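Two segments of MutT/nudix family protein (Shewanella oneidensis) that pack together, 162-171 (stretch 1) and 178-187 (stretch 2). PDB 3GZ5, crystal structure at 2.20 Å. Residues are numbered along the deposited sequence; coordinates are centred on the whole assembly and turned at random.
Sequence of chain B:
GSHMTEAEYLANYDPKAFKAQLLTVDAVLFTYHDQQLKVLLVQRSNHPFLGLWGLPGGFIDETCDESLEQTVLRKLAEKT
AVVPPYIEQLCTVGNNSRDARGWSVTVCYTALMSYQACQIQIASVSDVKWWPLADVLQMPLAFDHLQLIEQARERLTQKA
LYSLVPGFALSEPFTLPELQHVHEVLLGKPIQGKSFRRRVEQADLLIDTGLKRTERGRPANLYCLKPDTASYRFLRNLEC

Stretch 1 (162-171) YSLVPGFALS
Stretch 2 (178-187) ELQHVHEVLL

What backbone frame sets up the contact? Stretch 2 is helical throughout, while stretch 1 leaves a helix at Ser163 (phi/psi -154/-179) and turns into a 3-10 segment, Val165 to Ala169. Gly167 N donates to Leu164 O at 2.8 Å, and Ser163 OG (chi1 p) accepts from Val165 N at 3.2 Å, steadying the entry. The register pairs Pro166 CA with His183 CA at 6.5 Å and Gly167 CA with Leu179 CA at 5.9 Å, so the chains run in opposite senses.

How does His183 receive the turn? Its CA-to-CB bond points sideways, but chi1 m and chi2 -116° bring the imidazole nearer stretch 1. Pro166, C-gamma exo, lies over one face, with CG 3.8 Å from the ring centroid and 16° off the normal, a CH-pi contact. Ser163 O sits at the edge, 3.1 Å from His183 CE1. His183 NE2 is buried without a partner. Pro166 CG also reaches Leu186 CD1 at 3.6 Å; Leu186 is m,t.

Why does glycine suit the place of Gly167? Gly167 CA lies 3.5 Å from Leu179 CD1, and an ideal CB on Gly167 would be crowded by both that methyl and Leu164 O. Leu179 adopts t,p, bringing its sideways-starting side chain close; its CD2 meets CD2 of Leu164 (m,t) at 4.1 Å.

What closes the far end? Leu170, m at chi1 and t at chi2 with phi/psi -104/154, has its CA-to-CB bond pointing toward the helix. Its CD2 comes to 3.2 Å from CG2 of Val182 (chi1 t), shorter than two methyls normally pack, and its CD1 lies 4.2 Å from Leu179 CD1. These apolar side chains suit a contact that buries 456 Å² without a direct hydrogen bond. Beyond them, water 1 lies between Ser171 O, at 3.2 Å, and Glu178 OE2, at 2.9 Å.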

# COMPACT_ATOMS: atom_id res chain seq x y z
N TYR B 162 0.64 3.78 -14.22
CA TYR B 162 -0.79 3.47 -14.11
C TYR B 162 -1.68 4.64 -13.76
O TYR B 162 -2.87 4.44 -13.55
CB TYR B 162 -1.03 2.34 -13.10
CG TYR B 162 -0.41 1.03 -13.50
CD1 TYR B 162 -0.99 0.23 -14.48
CD2 TYR B 162 0.77 0.60 -12.89
CE1 TYR B 162 -0.40 -0.99 -14.86
CE2 TYR B 162 1.36 -0.61 -13.26
CZ TYR B 162 0.77 -1.39 -14.23
OH TYR B 162 1.38 -2.57 -14.56
N SER B 163 -1.13 5.85 -13.66
CA SER B 163 -1.93 7.03 -13.29
C SER B 163 -1.33 8.34 -13.83
O SER B 163 -0.30 8.31 -14.50
CB SER B 163 -2.08 7.12 -11.76
OG SER B 163 -0.90 7.60 -11.13
N LEU B 164 -1.98 9.47 -13.54
CA LEU B 164 -1.43 10.81 -13.80
C LEU B 164 -1.14 11.54 -12.49
O LEU B 164 -1.02 12.76 -12.46
CB LEU B 164 -2.41 11.64 -14.66
CG LEU B 164 -2.82 11.12 -16.04
CD1 LEU B 164 -3.83 12.04 -16.70
CD2 LEU B 164 -1.60 10.98 -16.95
N VAL B 165 -1.03 10.76 -11.41
CA VAL B 165 -0.56 11.23 -10.13
C VAL B 165 0.75 12.07 -10.23
O VAL B 165 0.89 13.06 -9.50
CB VAL B 165 -0.46 10.04 -9.09
CG1 VAL B 165 0.32 10.42 -7.86
CG2 VAL B 165 -1.89 9.52 -8.68
N PRO B 166 1.70 11.71 -11.13
CA PRO B 166 2.83 12.67 -11.24
C PRO B 166 2.47 14.12 -11.57
O PRO B 166 3.26 14.99 -11.31
CB PRO B 166 3.73 12.05 -12.32
CG PRO B 166 3.45 10.56 -12.18
CD PRO B 166 1.94 10.51 -11.97
N GLY B 167 1.28 14.40 -12.10
CA GLY B 167 0.89 15.78 -12.32
C GLY B 167 0.88 16.64 -11.08
O GLY B 167 1.07 17.86 -11.17
N PHE B 168 0.67 16.03 -9.91
CA PHE B 168 0.64 16.76 -8.63
C PHE B 168 1.97 17.41 -8.23
O PHE B 168 1.97 18.34 -7.43
CB PHE B 168 0.07 15.88 -7.50
CG PHE B 168 -1.40 15.62 -7.64
CD1 PHE B 168 -2.31 16.65 -7.44
CD2 PHE B 168 -1.88 14.37 -7.97
CE1 PHE B 168 -3.68 16.43 -7.57
CE2 PHE B 168 -3.26 14.13 -8.09
CZ PHE B 168 -4.15 15.15 -7.90
N ALA B 169 3.08 16.93 -8.79
CA ALA B 169 4.41 17.55 -8.60
C ALA B 169 4.63 18.85 -9.39
O ALA B 169 5.65 19.52 -9.21
CB ALA B 169 5.51 16.54 -8.92
N LEU B 170 3.66 19.20 -10.25
CA LEU B 170 3.79 20.38 -11.15
C LEU B 170 2.96 21.56 -10.68
O LEU B 170 1.96 21.38 -10.00
CB LEU B 170 3.34 20.01 -12.56
CG LEU B 170 4.03 18.79 -13.12
CD1 LEU B 170 3.31 18.33 -14.41
CD2 LEU B 170 5.48 19.15 -13.35
N SER B 171 3.36 22.78 -11.04
CA SER B 171 2.46 23.89 -10.73
C SER B 171 1.29 23.87 -11.71
O SER B 171 1.41 23.37 -12.84
CB SER B 171 3.16 25.24 -10.64
OG SER B 171 3.83 25.56 -11.83
N GLU B 178 5.04 19.08 -20.28
CA GLU B 178 5.51 19.07 -18.89
C GLU B 178 5.16 17.77 -18.17
O GLU B 178 6.00 17.17 -17.49
CB GLU B 178 4.89 20.23 -18.10
CG GLU B 178 5.38 21.61 -18.46
CD GLU B 178 4.67 22.68 -17.64
OE1 GLU B 178 4.66 23.86 -18.06
OE2 GLU B 178 4.12 22.35 -16.57
N LEU B 179 3.90 17.35 -18.32
CA LEU B 179 3.39 16.17 -17.67
C LEU B 179 4.11 14.94 -18.19
O LEU B 179 4.52 14.08 -17.42
CB LEU B 179 1.89 16.05 -17.93
CG LEU B 179 1.20 14.87 -17.27
CD1 LEU B 179 1.31 14.91 -15.73
CD2 LEU B 179 -0.27 14.73 -17.74
N GLN B 180 4.25 14.86 -19.51
CA GLN B 180 4.99 13.78 -20.14
C GLN B 180 6.41 13.70 -19.60
O GLN B 180 6.90 12.63 -19.27
CB GLN B 180 5.01 13.95 -21.66
CG GLN B 180 5.74 12.83 -22.36
CD GLN B 180 5.64 12.91 -23.86
OE1 GLN B 180 4.60 13.32 -24.40
NE2 GLN B 180 6.69 12.50 -24.55
N HIS B 181 7.08 14.84 -19.50
CA HIS B 181 8.45 14.86 -19.02
C HIS B 181 8.62 14.37 -17.57
O HIS B 181 9.54 13.60 -17.28
CB HIS B 181 9.13 16.21 -19.22
CG HIS B 181 10.61 16.16 -18.97
ND1 HIS B 181 11.46 15.31 -19.66
CD2 HIS B 181 11.38 16.82 -18.08
CE1 HIS B 181 12.69 15.46 -19.21
NE2 HIS B 181 12.68 16.37 -18.25
N VAL B 182 7.73 14.78 -16.67
CA VAL B 182 7.77 14.26 -15.29
C VAL B 182 7.63 12.74 -15.29
O VAL B 182 8.32 12.08 -14.52
CB VAL B 182 6.69 14.84 -14.34
CG1 VAL B 182 7.01 14.42 -12.91
CG2 VAL B 182 6.66 16.34 -14.40
N HIS B 183 6.72 12.20 -16.11
CA HIS B 183 6.55 10.74 -16.20
C HIS B 183 7.84 10.06 -16.74
O HIS B 183 8.24 8.99 -16.25
CB HIS B 183 5.35 10.36 -17.08
CG HIS B 183 4.00 10.57 -16.44
ND1 HIS B 183 3.14 9.53 -16.16
CD2 HIS B 183 3.36 11.70 -16.07
CE1 HIS B 183 2.03 10.01 -15.63
NE2 HIS B 183 2.13 11.32 -15.56
N GLU B 184 8.45 10.66 -17.76
CA GLU B 184 9.73 10.18 -18.31
C GLU B 184 10.83 10.17 -17.25
O GLU B 184 11.55 9.20 -17.12
CB GLU B 184 10.15 11.00 -19.54
CG GLU B 184 9.26 10.75 -20.75
CD GLU B 184 9.53 11.68 -21.93
OE1 GLU B 184 8.98 11.42 -23.01
OE2 GLU B 184 10.28 12.67 -21.79
N VAL B 185 10.94 11.24 -16.45
CA VAL B 185 11.94 11.27 -15.37
C VAL B 185 11.74 10.09 -14.40
O VAL B 185 12.72 9.50 -13.95
CB VAL B 185 11.90 12.61 -14.59
CG1 VAL B 185 12.88 12.61 -13.40
CG2 VAL B 185 12.22 13.77 -15.52
N LEU B 186 10.48 9.77 -14.11
CA LEU B 186 10.16 8.72 -13.12
C LEU B 186 10.42 7.33 -13.66
O LEU B 186 10.82 6.44 -12.92
CB LEU B 186 8.71 8.83 -12.65
CG LEU B 186 8.46 10.01 -11.71
CD1 LEU B 186 6.95 10.24 -11.48
CD2 LEU B 186 9.19 9.78 -10.39
N LEU B 187 10.17 7.15 -14.95
CA LEU B 187 10.39 5.85 -15.59
C LEU B 187 11.85 5.72 -16.05
O LEU B 187 12.29 4.62 -16.40
CB LEU B 187 9.40 5.61 -16.74
CG LEU B 187 7.91 5.62 -16.36
CD1 LEU B 187 7.03 5.34 -17.59
CD2 LEU B 187 7.61 4.63 -15.28
O HOH W 1 3.68 24.57 -14.79